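Local coordinates for putative CRISPR-associated endoribonuclease-like protein Cas6nc (Pyrococcus horikoshii, PDB 3QJL) that binds CRISPR RNA as a member of the Cas6 family of prokaryotic antiviral immunity, and is probably related to the endoribonucleases that process it, at residues E158-R163 and F185-L190. Numbering follows the deposited sequence.
Sequences ELFMDR and FTIEVL. With nucleotides of chain B.
Met-161, in the first turn of helix 160-176, reaches across to strand 185-189 and carries most of the apolar contact. Its CG lies anti to the backbone N (chi1 -162°), and bends at chi2 and chi3 bring sulfur and methyl over to the strand. CE of Met-161 meets the Phe-185 ring obliquely, 3.5 Å from CE2 of Phe-185, with CD2 and CZ somewhat farther off. The sulfur also touches Ile-187, with SD of Met-161 4.2 Å from CG1 of Ile-187. The same isoleucine makes a second apolar contact at the tip of its side chain: CD1 of Ile-187 sits at the edge of the Phe-160 ring, near its plane and 3.9 Å from CE2 of Phe-160, the two side chains crossing at about a right angle. Phe-185 also packs against Leu-164 and Met-168 of the same helix.

Polar contact across the pair is slight. The backbone N-H of Ile-187 points at the sulfur of Met-161: Ile-187 N lies 3.6 Å from Met-161 SD, with an N-H...SD angle of 149°, a weak hydrogen bond. Two residues earlier, the carbonyl oxygen of Phe-185 is bound by Arg-165, a further tie between strand and helix. Thr-186 and Glu-188 instead pair through their backbones with strand 204-215.

Beyond the helix contact, the chain turns a corner at Leu-190 and meets RNA. CD1 of Leu-190 lies 3.4 Å from O2 of C5 of chain B. The carbonyl O of Leu-190 is 3.2 Å from C5' of A7 of chain B. Helix 160-176 therefore packs on a strand of the antiparallel sheet in the C-terminal ferredoxin-like region characteristic of Cas6 and other RAMP proteins, and that strand leads directly to bound RNA.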
ATOM      1  N   GLU A 158     -17.306   3.295  11.008  1.00 63.98           N
ATOM      2  CA  GLU A 158     -18.491   2.560  11.440  1.00 69.55           C
ATOM      3  C   GLU A 158     -19.653   2.620  10.442  1.00 62.17           C
ATOM      4  O   GLU A 158     -20.337   1.626  10.219  1.00 60.52           O
ATOM      5  CB  GLU A 158     -18.946   3.051  12.819  1.00 70.49           C
ATOM      6  CG  GLU A 158     -20.183   2.339  13.360  1.00 77.08           C
ATOM      7  CD  GLU A 158     -20.008   0.821  13.439  1.00 86.75           C
ATOM      8  OE1 GLU A 158     -19.270   0.345  14.341  1.00 73.23           O
ATOM      9  OE2 GLU A 158     -20.613   0.110  12.595  1.00 81.34           O
ATOM     10  N   LEU A 159     -19.867   3.787   9.847  1.00 58.54           N
ATOM     11  CA  LEU A 159     -21.019   4.003   8.986  1.00 58.67           C
ATOM     12  C   LEU A 159     -20.777   3.575   7.544  1.00 60.43           C
ATOM     13  O   LEU A 159     -21.665   3.707   6.703  1.00 59.61           O
ATOM     14  CB  LEU A 159     -21.423   5.474   9.010  1.00 62.63           C
ATOM     15  CG  LEU A 159     -21.754   6.016  10.404  1.00 78.38           C
ATOM     16  CD1 LEU A 159     -21.909   7.537  10.375  1.00 82.51           C
ATOM     17  CD2 LEU A 159     -23.005   5.336  10.983  1.00 76.46           C
ATOM     18  N   PHE A 160     -19.580   3.072   7.256  1.00 56.37           N
ATOM     19  CA  PHE A 160     -19.206   2.754   5.882  1.00 52.55           C
ATOM     20  C   PHE A 160     -20.162   1.765   5.208  1.00 52.52           C
ATOM     21  O   PHE A 160     -20.890   2.118   4.281  1.00 47.38           O
ATOM     22  CB  PHE A 160     -17.782   2.212   5.834  1.00 49.97           C
ATOM     23  CG  PHE A 160     -17.282   1.944   4.442  1.00 47.90           C
ATOM     24  CD1 PHE A 160     -16.627   2.930   3.727  1.00 46.46           C
ATOM     25  CD2 PHE A 160     -17.461   0.706   3.853  1.00 46.64           C
ATOM     26  CE1 PHE A 160     -16.158   2.685   2.453  1.00 48.55           C
ATOM     27  CE2 PHE A 160     -16.989   0.450   2.577  1.00 43.56           C
ATOM     28  CZ  PHE A 160     -16.343   1.435   1.874  1.00 44.97           C
ATOM     29  N   MET A 161     -20.147   0.529   5.693  1.00 54.03           N
ATOM     30  CA  MET A 161     -20.922  -0.561   5.113  1.00 48.99           C
ATOM     31  C   MET A 161     -22.383  -0.186   4.926  1.00 51.21           C
ATOM     32  O   MET A 161     -22.995  -0.537   3.921  1.00 54.77           O
ATOM     33  CB  MET A 161     -20.819  -1.807   5.992  1.00 42.98           C
ATOM     34  CG  MET A 161     -21.216  -3.090   5.317  1.00 50.59           C
ATOM     35  SD  MET A 161     -20.215  -3.416   3.850  1.00 60.75           S
ATOM     36  CE  MET A 161     -21.309  -2.852   2.540  1.00 50.54           C
ATOM     37  N   ASP A 162     -22.947   0.526   5.890  1.00 53.75           N
ATOM     38  CA  ASP A 162     -24.352   0.878   5.807  1.00 55.24           C
ATOM     39  C   ASP A 162     -24.566   1.969   4.770  1.00 57.10           C
ATOM     40  O   ASP A 162     -25.571   1.985   4.052  1.00 57.14           O
ATOM     41  CB  ASP A 162     -24.901   1.324   7.153  1.00 53.97           C
ATOM     42  CG  ASP A 162     -26.322   1.822   7.045  1.00 67.38           C
ATOM     43  OD1 ASP A 162     -27.240   0.970   7.042  1.00 74.77           O
ATOM     44  OD2 ASP A 162     -26.522   3.057   6.927  1.00 63.16           O
ATOM     45  N   ARG A 163     -23.619   2.887   4.686  1.00 52.17           N
ATOM     46  CA  ARG A 163     -23.710   3.932   3.689  1.00 53.57           C
ATOM     47  C   ARG A 163     -23.534   3.353   2.274  1.00 51.11           C
ATOM     48  O   ARG A 163     -24.270   3.697   1.361  1.00 48.86           O
ATOM     49  CB  ARG A 163     -22.672   5.005   3.986  1.00 52.33           C
ATOM     50  CG  ARG A 163     -22.688   6.151   3.034  1.00 53.72           C
ATOM     51  CD  ARG A 163     -23.936   6.994   3.163  1.00 55.91           C
ATOM     52  NE  ARG A 163     -23.860   8.058   2.164  1.00 72.48           N
ATOM     53  CZ  ARG A 163     -24.678   8.196   1.119  1.00 73.46           C
ATOM     54  NH1 ARG A 163     -25.695   7.354   0.935  1.00 65.15           N
ATOM     55  NH2 ARG A 163     -24.490   9.204   0.268  1.00 64.66           N
ATOM     56  N   PHE A 185     -25.672  -7.312   1.184  1.00 57.01           N
ATOM     57  CA  PHE A 185     -24.301  -7.717   0.902  1.00 54.73           C
ATOM     58  C   PHE A 185     -23.298  -7.152   1.909  1.00 55.45           C
ATOM     59  O   PHE A 185     -23.571  -6.163   2.590  1.00 55.56           O
ATOM     60  CB  PHE A 185     -23.901  -7.321  -0.517  1.00 48.34           C
ATOM     61  CG  PHE A 185     -23.631  -5.860  -0.689  1.00 46.55           C
ATOM     62  CD1 PHE A 185     -24.638  -4.998  -1.077  1.00 49.16           C
ATOM     63  CD2 PHE A 185     -22.364  -5.350  -0.489  1.00 49.87           C
ATOM     64  CE1 PHE A 185     -24.392  -3.650  -1.252  1.00 47.50           C
ATOM     65  CE2 PHE A 185     -22.106  -3.994  -0.664  1.00 50.75           C
ATOM     66  CZ  PHE A 185     -23.123  -3.144  -1.046  1.00 46.63           C
ATOM     67  N   THR A 186     -22.134  -7.785   1.991  1.00 48.49           N
ATOM     68  CA  THR A 186     -21.057  -7.290   2.832  1.00 53.83           C
ATOM     69  C   THR A 186     -19.785  -7.280   2.024  1.00 52.50           C
ATOM     70  O   THR A 186     -19.678  -7.990   1.028  1.00 54.91           O
ATOM     71  CB  THR A 186     -20.794  -8.211   4.041  1.00 51.64           C
ATOM     72  OG1 THR A 186     -20.609  -9.554   3.579  1.00 49.10           O
ATOM     73  CG2 THR A 186     -21.944  -8.165   5.028  1.00 48.29           C
ATOM     74  N   ILE A 187     -18.817  -6.483   2.456  1.00 47.84           N
ATOM     75  CA  ILE A 187     -17.467  -6.606   1.930  1.00 50.72           C
ATOM     76  C   ILE A 187     -16.504  -6.720   3.102  1.00 47.34           C
ATOM     77  O   ILE A 187     -16.687  -6.060   4.120  1.00 48.46           O
ATOM     78  CB  ILE A 187     -17.069  -5.395   1.068  1.00 49.23           C
ATOM     79  CG1 ILE A 187     -16.582  -4.257   1.955  1.00 49.45           C
ATOM     80  CG2 ILE A 187     -18.228  -4.933   0.194  1.00 43.25           C
ATOM     81  CD1 ILE A 187     -16.027  -3.104   1.171  1.00 54.73           C
ATOM     82  N   GLU A 188     -15.493  -7.569   2.993  1.00 44.64           N
ATOM     83  CA  GLU A 188     -14.441  -7.520   3.998  1.00 52.20           C
ATOM     84  C   GLU A 188     -13.078  -7.203   3.393  1.00 50.40           C
ATOM     85  O   GLU A 188     -12.624  -7.868   2.458  1.00 49.69           O
ATOM     86  CB  GLU A 188     -14.417  -8.751   4.913  1.00 51.94           C
ATOM     87  CG  GLU A 188     -13.765  -9.990   4.346  1.00 58.14           C
ATOM     88  CD  GLU A 188     -13.548 -11.042   5.419  1.00 74.39           C
ATOM     89  OE1 GLU A 188     -13.345 -10.657   6.600  1.00 67.57           O
ATOM     90  OE2 GLU A 188     -13.593 -12.250   5.086  1.00 81.62           O
ATOM     91  N   VAL A 189     -12.458  -6.156   3.930  1.00 42.26           N
ATOM     92  CA  VAL A 189     -11.203  -5.641   3.427  1.00 39.05           C
ATOM     93  C   VAL A 189     -10.093  -6.666   3.607  1.00 45.47           C
ATOM     94  O   VAL A 189     -10.066  -7.397   4.591  1.00 51.31           O
ATOM     95  CB  VAL A 189     -10.844  -4.367   4.181  1.00 41.80           C
ATOM     96  CG1 VAL A 189      -9.476  -3.871   3.790  1.00 43.96           C
ATOM     97  CG2 VAL A 189     -11.880  -3.328   3.917  1.00 40.67           C
ATOM     98  N   LEU A 190      -9.178  -6.716   2.653  1.00 42.05           N
ATOM     99  CA  LEU A 190      -8.070  -7.658   2.684  1.00 41.54           C
ATOM    100  C   LEU A 190      -6.776  -6.889   2.655  1.00 38.58           C
ATOM    101  O   LEU A 190      -5.897  -7.127   3.448  1.00 41.91           O
ATOM    102  CB  LEU A 190      -8.146  -8.675   1.551  1.00 43.55           C
ATOM    103  CG  LEU A 190      -9.387  -9.564   1.610  1.00 44.86           C
ATOM    104  CD1 LEU A 190      -9.296 -10.737   0.640  1.00 46.92           C
ATOM    105  CD2 LEU A 190      -9.571 -10.060   3.021  1.00 44.11           C
TER
ATOM    106  P     A B   7      -3.187  -3.593   5.368  1.00 43.82           P
ATOM    107  OP1   A B   7      -3.478  -3.516   3.924  1.00 46.26           O
ATOM    108  OP2   A B   7      -2.496  -2.450   6.016  1.00 47.98           O
ATOM    109  O5'   A B   7      -4.515  -3.932   6.159  1.00 43.53           O
ATOM    110  C5'   A B   7      -5.547  -4.686   5.559  1.00 37.51           C
ATOM    111  C4'   A B   7      -6.324  -5.449   6.594  1.00 39.74           C
ATOM    112  O4'   A B   7      -5.504  -6.525   7.111  1.00 40.08           O
ATOM    113  C3'   A B   7      -6.735  -4.651   7.820  1.00 37.64           C
ATOM    114  O3'   A B   7      -7.958  -3.978   7.634  1.00 34.48           O
ATOM    115  C2'   A B   7      -6.792  -5.702   8.913  1.00 40.27           C
ATOM    116  O2'   A B   7      -8.011  -6.408   8.856  1.00 42.41           O
ATOM    117  C1'   A B   7      -5.675  -6.647   8.497  1.00 42.30           C
ATOM    118  N9    A B   7      -4.391  -6.319   9.149  1.00 46.54           N
ATOM    119  C8    A B   7      -3.225  -5.963   8.523  1.00 45.73           C
ATOM    120  N7    A B   7      -2.225  -5.737   9.341  1.00 49.56           N
ATOM    121  C5    A B   7      -2.769  -5.961  10.598  1.00 49.92           C
ATOM    122  C6    A B   7      -2.221  -5.885  11.885  1.00 50.13           C
ATOM    123  N6    A B   7      -0.955  -5.561  12.155  1.00 50.75           N
ATOM    124  N1    A B   7      -3.035  -6.170  12.914  1.00 47.92           N
ATOM    125  C2    A B   7      -4.304  -6.498  12.666  1.00 45.66           C
ATOM    126  N3    A B   7      -4.942  -6.605  11.507  1.00 47.22           N
ATOM    127  C4    A B   7      -4.102  -6.327  10.496  1.00 49.97           C
ATOM    128  P     C B   5      -0.947  -7.437  -4.202  1.00 59.47           P
ATOM    129  OP1   C B   5      -0.515  -6.029  -4.365  1.00 64.22           O
ATOM    130  OP2   C B   5      -0.128  -8.344  -3.361  1.00 60.13           O
ATOM    131  O5'   C B   5      -2.461  -7.479  -3.730  1.00 50.19           O
ATOM    132  C5'   C B   5      -3.070  -8.696  -3.329  1.00 52.30           C
ATOM    133  C4'   C B   5      -3.448  -8.663  -1.873  1.00 49.94           C
ATOM    134  O4'   C B   5      -4.710  -9.357  -1.690  1.00 43.83           O
ATOM    135  C3'   C B   5      -2.449  -9.322  -0.933  1.00 42.88           C
ATOM    136  O3'   C B   5      -2.419  -8.605   0.300  1.00 47.27           O
ATOM    137  C2'   C B   5      -3.059 -10.705  -0.717  1.00 44.19           C
ATOM    138  O2'   C B   5      -2.683 -11.329   0.489  1.00 50.05           O
ATOM    139  C1'   C B   5      -4.553 -10.398  -0.754  1.00 42.18           C
ATOM    140  N1    C B   5      -5.392 -11.528  -1.196  1.00 46.89           N
ATOM    141  C2    C B   5      -6.153 -12.227  -0.250  1.00 49.36           C
ATOM    142  O2    C B   5      -6.087 -11.902   0.951  1.00 52.58           O
ATOM    143  N3    C B   5      -6.934 -13.248  -0.671  1.00 50.71           N
ATOM    144  C4    C B   5      -6.976 -13.581  -1.967  1.00 51.62           C
ATOM    145  N4    C B   5      -7.760 -14.604  -2.320  1.00 50.22           N
ATOM    146  C5    C B   5      -6.218 -12.881  -2.949  1.00 43.10           C
ATOM    147  C6    C B   5      -5.452 -11.867  -2.524  1.00 44.32           C
TER